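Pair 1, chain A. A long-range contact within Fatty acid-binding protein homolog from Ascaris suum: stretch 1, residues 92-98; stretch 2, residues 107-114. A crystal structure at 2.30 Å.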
# COMPACT_ATOMS: atom_id res chain seq x y z
N THR A 92 -14.11 -4.87 1.12
CA THR A 92 -14.17 -6.04 2.00
C THR A 92 -13.16 -5.85 3.15
O THR A 92 -12.28 -4.99 3.08
CB THR A 92 -13.93 -7.35 1.21
OG1 THR A 92 -12.54 -7.43 0.82
CG2 THR A 92 -14.84 -7.50 -0.02
N GLN A 93 -13.28 -6.68 4.19
CA GLN A 93 -12.39 -6.69 5.35
C GLN A 93 -11.14 -7.50 5.02
O GLN A 93 -11.24 -8.59 4.47
CB GLN A 93 -13.10 -7.30 6.56
CG GLN A 93 -14.28 -6.47 7.07
CD GLN A 93 -13.80 -5.22 7.75
OE1 GLN A 93 -13.16 -5.26 8.80
NE2 GLN A 93 -14.11 -4.08 7.16
N HIS A 94 -9.98 -6.95 5.37
CA HIS A 94 -8.69 -7.60 5.15
C HIS A 94 -7.90 -7.49 6.43
O HIS A 94 -8.09 -6.53 7.18
CB HIS A 94 -7.85 -6.85 4.06
CG HIS A 94 -8.25 -7.05 2.63
ND1 HIS A 94 -7.41 -6.68 1.59
CD2 HIS A 94 -9.40 -7.54 2.10
CE1 HIS A 94 -8.07 -6.96 0.47
NE2 HIS A 94 -9.26 -7.49 0.72
N LYS A 95 -6.97 -8.42 6.64
CA LYS A 95 -5.99 -8.36 7.69
C LYS A 95 -4.76 -7.72 7.02
O LYS A 95 -4.30 -8.18 5.97
CB LYS A 95 -5.69 -9.76 8.28
CG LYS A 95 -6.80 -10.22 9.23
CD LYS A 95 -6.42 -11.46 10.02
CE LYS A 95 -7.52 -11.93 10.95
NZ LYS A 95 -7.86 -10.93 12.00
N ILE A 96 -4.33 -6.56 7.54
CA ILE A 96 -3.21 -5.81 6.97
C ILE A 96 -2.06 -5.69 7.95
O ILE A 96 -2.27 -5.45 9.13
CB ILE A 96 -3.67 -4.40 6.46
CG1 ILE A 96 -4.95 -4.50 5.55
CG2 ILE A 96 -2.48 -3.64 5.78
CD1 ILE A 96 -5.76 -3.18 5.35
N THR A 97 -0.83 -5.77 7.43
CA THR A 97 0.37 -5.53 8.20
C THR A 97 1.33 -4.72 7.35
O THR A 97 1.74 -5.19 6.29
CB THR A 97 1.07 -6.84 8.65
OG1 THR A 97 0.11 -7.78 9.15
CG2 THR A 97 2.18 -6.59 9.66
N PHE A 98 1.77 -3.55 7.86
CA PHE A 98 2.86 -2.80 7.25
C PHE A 98 4.09 -3.23 8.01
O PHE A 98 4.02 -3.47 9.22
CB PHE A 98 2.68 -1.30 7.40
CG PHE A 98 1.56 -0.73 6.57
CD1 PHE A 98 1.79 -0.28 5.27
CD2 PHE A 98 0.28 -0.59 7.09
CE1 PHE A 98 0.76 0.28 4.51
CE2 PHE A 98 -0.75 -0.02 6.33
CZ PHE A 98 -0.50 0.41 5.05
N THR A 107 6.86 -2.91 3.28
CA THR A 107 5.95 -3.94 2.78
C THR A 107 4.55 -3.70 3.36
O THR A 107 4.40 -3.03 4.39
CB THR A 107 6.48 -5.36 3.00
OG1 THR A 107 6.41 -5.69 4.38
CG2 THR A 107 7.89 -5.56 2.44
N GLU A 108 3.52 -4.21 2.67
CA GLU A 108 2.13 -4.09 3.05
C GLU A 108 1.50 -5.41 2.61
O GLU A 108 1.38 -5.70 1.41
CB GLU A 108 1.47 -2.89 2.34
CG GLU A 108 -0.00 -2.68 2.64
CD GLU A 108 -0.68 -1.57 1.85
OE1 GLU A 108 0.02 -0.76 1.22
OE2 GLU A 108 -1.93 -1.49 1.89
N THR A 109 1.12 -6.22 3.59
CA THR A 109 0.56 -7.53 3.36
C THR A 109 -0.93 -7.51 3.67
O THR A 109 -1.34 -7.02 4.72
CB THR A 109 1.37 -8.56 4.17
OG1 THR A 109 2.76 -8.36 3.89
CG2 THR A 109 0.97 -10.02 3.85
N HIS A 110 -1.72 -8.05 2.74
CA HIS A 110 -3.17 -8.19 2.86
C HIS A 110 -3.53 -9.65 2.86
O HIS A 110 -3.01 -10.43 2.06
CB HIS A 110 -3.90 -7.50 1.70
CG HIS A 110 -3.79 -6.01 1.71
ND1 HIS A 110 -4.92 -5.20 1.68
CD2 HIS A 110 -2.70 -5.21 1.70
CE1 HIS A 110 -4.48 -3.95 1.68
NE2 HIS A 110 -3.15 -3.91 1.70
N ILE A 111 -4.41 -10.02 3.79
CA ILE A 111 -4.99 -11.35 3.87
C ILE A 111 -6.50 -11.10 3.83
O ILE A 111 -7.00 -10.34 4.64
CB ILE A 111 -4.57 -12.18 5.13
CG1 ILE A 111 -3.04 -12.32 5.26
CG2 ILE A 111 -5.24 -13.54 5.10
CD1 ILE A 111 -2.53 -12.93 6.63
N LYS A 112 -7.21 -11.74 2.89
CA LYS A 112 -8.67 -11.58 2.85
C LYS A 112 -9.30 -12.33 4.04
O LYS A 112 -8.87 -13.44 4.35
CB LYS A 112 -9.25 -12.04 1.50
CG LYS A 112 -9.10 -10.98 0.43
CD LYS A 112 -9.43 -11.48 -0.95
CE LYS A 112 -9.09 -10.43 -1.99
NZ LYS A 112 -9.17 -10.97 -3.37
N VAL A 113 -10.22 -11.67 4.76
CA VAL A 113 -10.91 -12.24 5.92
C VAL A 113 -11.82 -13.42 5.47
O VAL A 113 -11.80 -14.49 6.10
CB VAL A 113 -11.65 -11.15 6.75
CG1 VAL A 113 -12.60 -11.76 7.79
CG2 VAL A 113 -10.66 -10.21 7.43
N ASP A 114 -12.56 -13.22 4.37
CA ASP A 114 -13.48 -14.21 3.81
C ASP A 114 -12.79 -15.26 2.92
O ASP A 114 -13.43 -16.23 2.50
CB ASP A 114 -14.64 -13.52 3.07
CG ASP A 114 -15.45 -12.57 3.93
OD1 ASP A 114 -15.67 -12.88 5.13
OD2 ASP A 114 -15.87 -11.50 3.42
O HOH W 1 4.14 -6.62 5.45

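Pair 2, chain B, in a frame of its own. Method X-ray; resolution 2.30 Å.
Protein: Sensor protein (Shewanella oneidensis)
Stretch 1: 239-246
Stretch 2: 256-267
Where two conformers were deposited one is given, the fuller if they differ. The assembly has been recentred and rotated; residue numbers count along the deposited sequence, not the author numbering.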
# COMPACT_ATOMS: atom_id res chain seq x y z
N GLY B 239 4.23 -26.87 8.18
CA GLY B 239 3.38 -27.48 9.20
C GLY B 239 3.52 -26.83 10.56
O GLY B 239 3.22 -27.44 11.59
N THR B 240 3.96 -25.57 10.59
CA THR B 240 3.91 -24.83 11.85
C THR B 240 2.49 -24.27 12.09
O THR B 240 1.90 -23.65 11.19
CB THR B 240 4.93 -23.68 11.86
OG1 THR B 240 6.20 -24.19 11.45
CG2 THR B 240 5.03 -23.00 13.26
N VAL B 241 1.94 -24.50 13.28
CA VAL B 241 0.63 -23.94 13.67
C VAL B 241 0.76 -22.51 14.21
O VAL B 241 1.59 -22.26 15.10
CB VAL B 241 -0.04 -24.81 14.78
CG1 VAL B 241 -1.52 -24.42 14.98
CG2 VAL B 241 0.04 -26.26 14.38
N TYR B 242 -0.06 -21.59 13.70
CA TYR B 242 -0.12 -20.21 14.17
C TYR B 242 -1.46 -19.97 14.83
O TYR B 242 -2.45 -20.53 14.40
CB TYR B 242 0.01 -19.24 13.00
CG TYR B 242 1.36 -19.22 12.37
CD1 TYR B 242 2.27 -18.20 12.65
CD2 TYR B 242 1.74 -20.21 11.51
CE1 TYR B 242 3.53 -18.18 12.07
CE2 TYR B 242 2.96 -20.22 10.94
CZ TYR B 242 3.86 -19.21 11.22
OH TYR B 242 5.09 -19.24 10.61
N LEU B 243 -1.50 -19.09 15.82
CA LEU B 243 -2.73 -18.46 16.21
C LEU B 243 -2.75 -17.09 15.51
O LEU B 243 -1.71 -16.41 15.43
CB LEU B 243 -2.79 -18.33 17.75
CG LEU B 243 -3.45 -19.49 18.55
CD1 LEU B 243 -3.03 -20.86 18.11
CD2 LEU B 243 -3.21 -19.28 20.04
N ALA B 244 -3.90 -16.69 14.98
CA ALA B 244 -3.99 -15.48 14.12
C ALA B 244 -5.21 -14.67 14.48
O ALA B 244 -6.23 -15.22 14.95
CB ALA B 244 -4.05 -15.85 12.68
N SER B 245 -5.10 -13.38 14.27
CA SER B 245 -6.20 -12.50 14.50
C SER B 245 -6.28 -11.57 13.32
O SER B 245 -5.28 -10.97 12.94
CB SER B 245 -5.99 -11.72 15.79
OG SER B 245 -7.05 -10.85 16.02
N VAL B 246 -7.49 -11.42 12.78
CA VAL B 246 -7.76 -10.65 11.58
C VAL B 246 -8.54 -9.45 12.04
O VAL B 246 -9.50 -9.60 12.77
CB VAL B 246 -8.70 -11.45 10.64
CG1 VAL B 246 -9.15 -10.62 9.40
CG2 VAL B 246 -8.07 -12.78 10.25
N VAL B 256 -5.84 -6.64 8.33
CA VAL B 256 -4.54 -6.81 8.90
C VAL B 256 -4.64 -8.11 9.62
O VAL B 256 -5.60 -8.31 10.36
CB VAL B 256 -4.24 -5.71 9.89
CG1 VAL B 256 -3.04 -6.07 10.76
CG2 VAL B 256 -3.98 -4.39 9.11
N VAL B 257 -3.69 -9.00 9.37
CA VAL B 257 -3.63 -10.26 10.08
C VAL B 257 -2.38 -10.31 10.96
O VAL B 257 -1.28 -10.14 10.45
CB VAL B 257 -3.54 -11.44 9.09
CG1 VAL B 257 -3.55 -12.80 9.85
CG2 VAL B 257 -4.65 -11.35 8.04
N VAL B 258 -2.55 -10.52 12.26
CA VAL B 258 -1.41 -10.77 13.16
C VAL B 258 -1.40 -12.27 13.53
O VAL B 258 -2.41 -12.82 13.95
CB VAL B 258 -1.52 -9.95 14.47
CG1 VAL B 258 -0.31 -10.22 15.40
CG2 VAL B 258 -1.66 -8.42 14.14
N MSE B 259 -0.27 -12.92 13.36
CA MSE B 259 -0.18 -14.36 13.56
C MSE B 259 1.18 -14.61 14.19
O MSE B 259 2.17 -13.99 13.78
CB MSE B 259 -0.27 -15.09 12.23
CG MSE B 259 0.89 -14.83 11.36
SE MSE B 259 0.42 -14.92 9.44
CE MSE B 259 0.21 -13.01 9.15
N VAL B 260 1.22 -15.48 15.21
CA VAL B 260 2.49 -15.87 15.85
C VAL B 260 2.49 -17.40 16.01
O VAL B 260 1.45 -18.00 16.27
CB VAL B 260 2.63 -15.18 17.22
CG1 VAL B 260 4.02 -15.44 17.89
CG2 VAL B 260 2.33 -13.67 17.11
N PRO B 261 3.64 -18.04 15.80
CA PRO B 261 3.58 -19.52 15.97
C PRO B 261 3.07 -19.87 17.36
O PRO B 261 3.40 -19.19 18.33
CB PRO B 261 5.01 -19.97 15.80
CG PRO B 261 5.67 -18.80 14.88
CD PRO B 261 4.96 -17.54 15.32
N LYS B 262 2.22 -20.89 17.43
CA LYS B 262 1.66 -21.30 18.71
C LYS B 262 2.71 -21.70 19.77
O LYS B 262 2.55 -21.35 20.95
CB LYS B 262 0.67 -22.46 18.49
CG LYS B 262 -0.05 -22.79 19.76
CD LYS B 262 -1.20 -23.77 19.50
CE LYS B 262 -0.67 -25.22 19.49
NZ LYS B 262 -1.69 -26.25 19.08
N HIS B 263 3.76 -22.45 19.40
CA HIS B 263 4.81 -22.89 20.36
C HIS B 263 5.35 -21.70 21.12
O HIS B 263 5.51 -21.70 22.35
CB HIS B 263 5.97 -23.67 19.65
CG HIS B 263 6.66 -22.95 18.51
ND1 HIS B 263 7.61 -21.96 18.71
CD2 HIS B 263 6.61 -23.15 17.17
CE1 HIS B 263 8.08 -21.55 17.55
NE2 HIS B 263 7.49 -22.25 16.60
N GLU B 264 5.65 -20.67 20.33
CA GLU B 264 6.23 -19.42 20.80
C GLU B 264 5.22 -18.65 21.64
O GLU B 264 5.56 -18.12 22.69
CB GLU B 264 6.69 -18.56 19.60
CG GLU B 264 6.83 -17.11 19.94
CD GLU B 264 7.29 -16.21 18.76
OE1 GLU B 264 7.64 -16.71 17.65
OE2 GLU B 264 7.32 -14.98 19.00
N LEU B 265 3.96 -18.58 21.21
CA LEU B 265 3.01 -17.85 22.06
C LEU B 265 2.88 -18.55 23.43
O LEU B 265 2.92 -17.86 24.49
CB LEU B 265 1.64 -17.67 21.40
CG LEU B 265 1.57 -16.68 20.25
CD1 LEU B 265 0.19 -16.77 19.56
CD2 LEU B 265 1.85 -15.26 20.80
N PHE B 266 2.71 -19.89 23.42
CA PHE B 266 2.68 -20.66 24.70
C PHE B 266 3.98 -20.53 25.51
O PHE B 266 3.94 -20.22 26.69
CB PHE B 266 2.27 -22.13 24.48
CG PHE B 266 0.79 -22.31 24.21
CD1 PHE B 266 0.23 -21.86 23.02
CD2 PHE B 266 -0.06 -22.89 25.16
CE1 PHE B 266 -1.15 -22.00 22.75
CE2 PHE B 266 -1.47 -23.04 24.89
CZ PHE B 266 -2.01 -22.59 23.70
N ALA B 267 5.14 -20.71 24.89
CA ALA B 267 6.40 -20.51 25.65
C ALA B 267 6.46 -19.19 26.48
O ALA B 267 6.77 -19.27 27.68
CB ALA B 267 7.63 -20.67 24.77

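The sharpest difference lies at one matched pair of positions: pair 1 joins its two side chains by a hydrogen bond, pair 2 by carbon contact. In pair 1, A:His94 and A:His110 meet edge to edge, ND1 of A:His94 lying 2.9 Å from ND1 of A:His110 in a hydrogen bond that either ring could donate; the ring planes are almost perpendicular. In pair 2 the matching residues are B:Tyr242 and B:Met259, a selenomethionine, and they touch through carbon, CD1 of B:Tyr242 to CG of B:Met259 at 3.9 Å.

The frame beneath is the same. Two antiparallel strands superpose with an RMSD of 0.7 Å over 14 central residues, and each pair has five cross-strand backbone hydrogen bonds. A:Lys95 N donates to A:Ile111 O at 2.8 Å, while its equivalent, B:Leu243 N, reaches B:Val260 O at 3.2 Å. One step on, A:Thr109 N to A:Thr97 O (3.0 Å) corresponds to B:Val258 N to B:Ser245 O (2.8 Å). Between these rungs the strands also make CA-H...O contacts, as at A:Ile96 CA to A:Thr109 O (3.2 Å) and B:Ala244 CA to B:Val258 O (3.1 Å).

On the histidine face, A:Ile96 lays CG1 over the A:His110 ring, 4.0 Å from its centroid. A:Glu108 accepts from the same imidazole: NE2 of A:His110 donates to OE2 of A:Glu108 at 2.7 Å, so both ring nitrogens are engaged. Pair 2 places B:Ala244 and B:Val257 at these two positions. The short alanine packs its CB 3.9 Å from CB of B:Met259 and 4.2 Å from CG1 of B:Val257, and the branched valine needs no polar partner.

The other face diverges too. A:Thr97 and A:Thr109 pair in pair 1, and threonine suits a strand because its branched CB favours extended backbone while its hydroxyl can bind water: one water bridges A:Thr97 O and OG1 of both A:Thr107 and A:Thr109. At the positions of those last two threonines, pair 2 has B:Val256 and B:Val258, similarly branched but without hydroxyls.

At the far end, A:Val113 N donates to A:Gln93 O at 3.3 Å, and B:Lys262 N donates to B:Val241 O at 2.8 Å. In pair 2, B:Pro261 is the N-cap, its fixed phi compatible with the strand it ends, and the following helix sends B:Leu265 back, CD1 lying 3.8 Å from CB of B:Leu243. A:Lys95, at the matching position, instead leads its long chain away from the opposite strand.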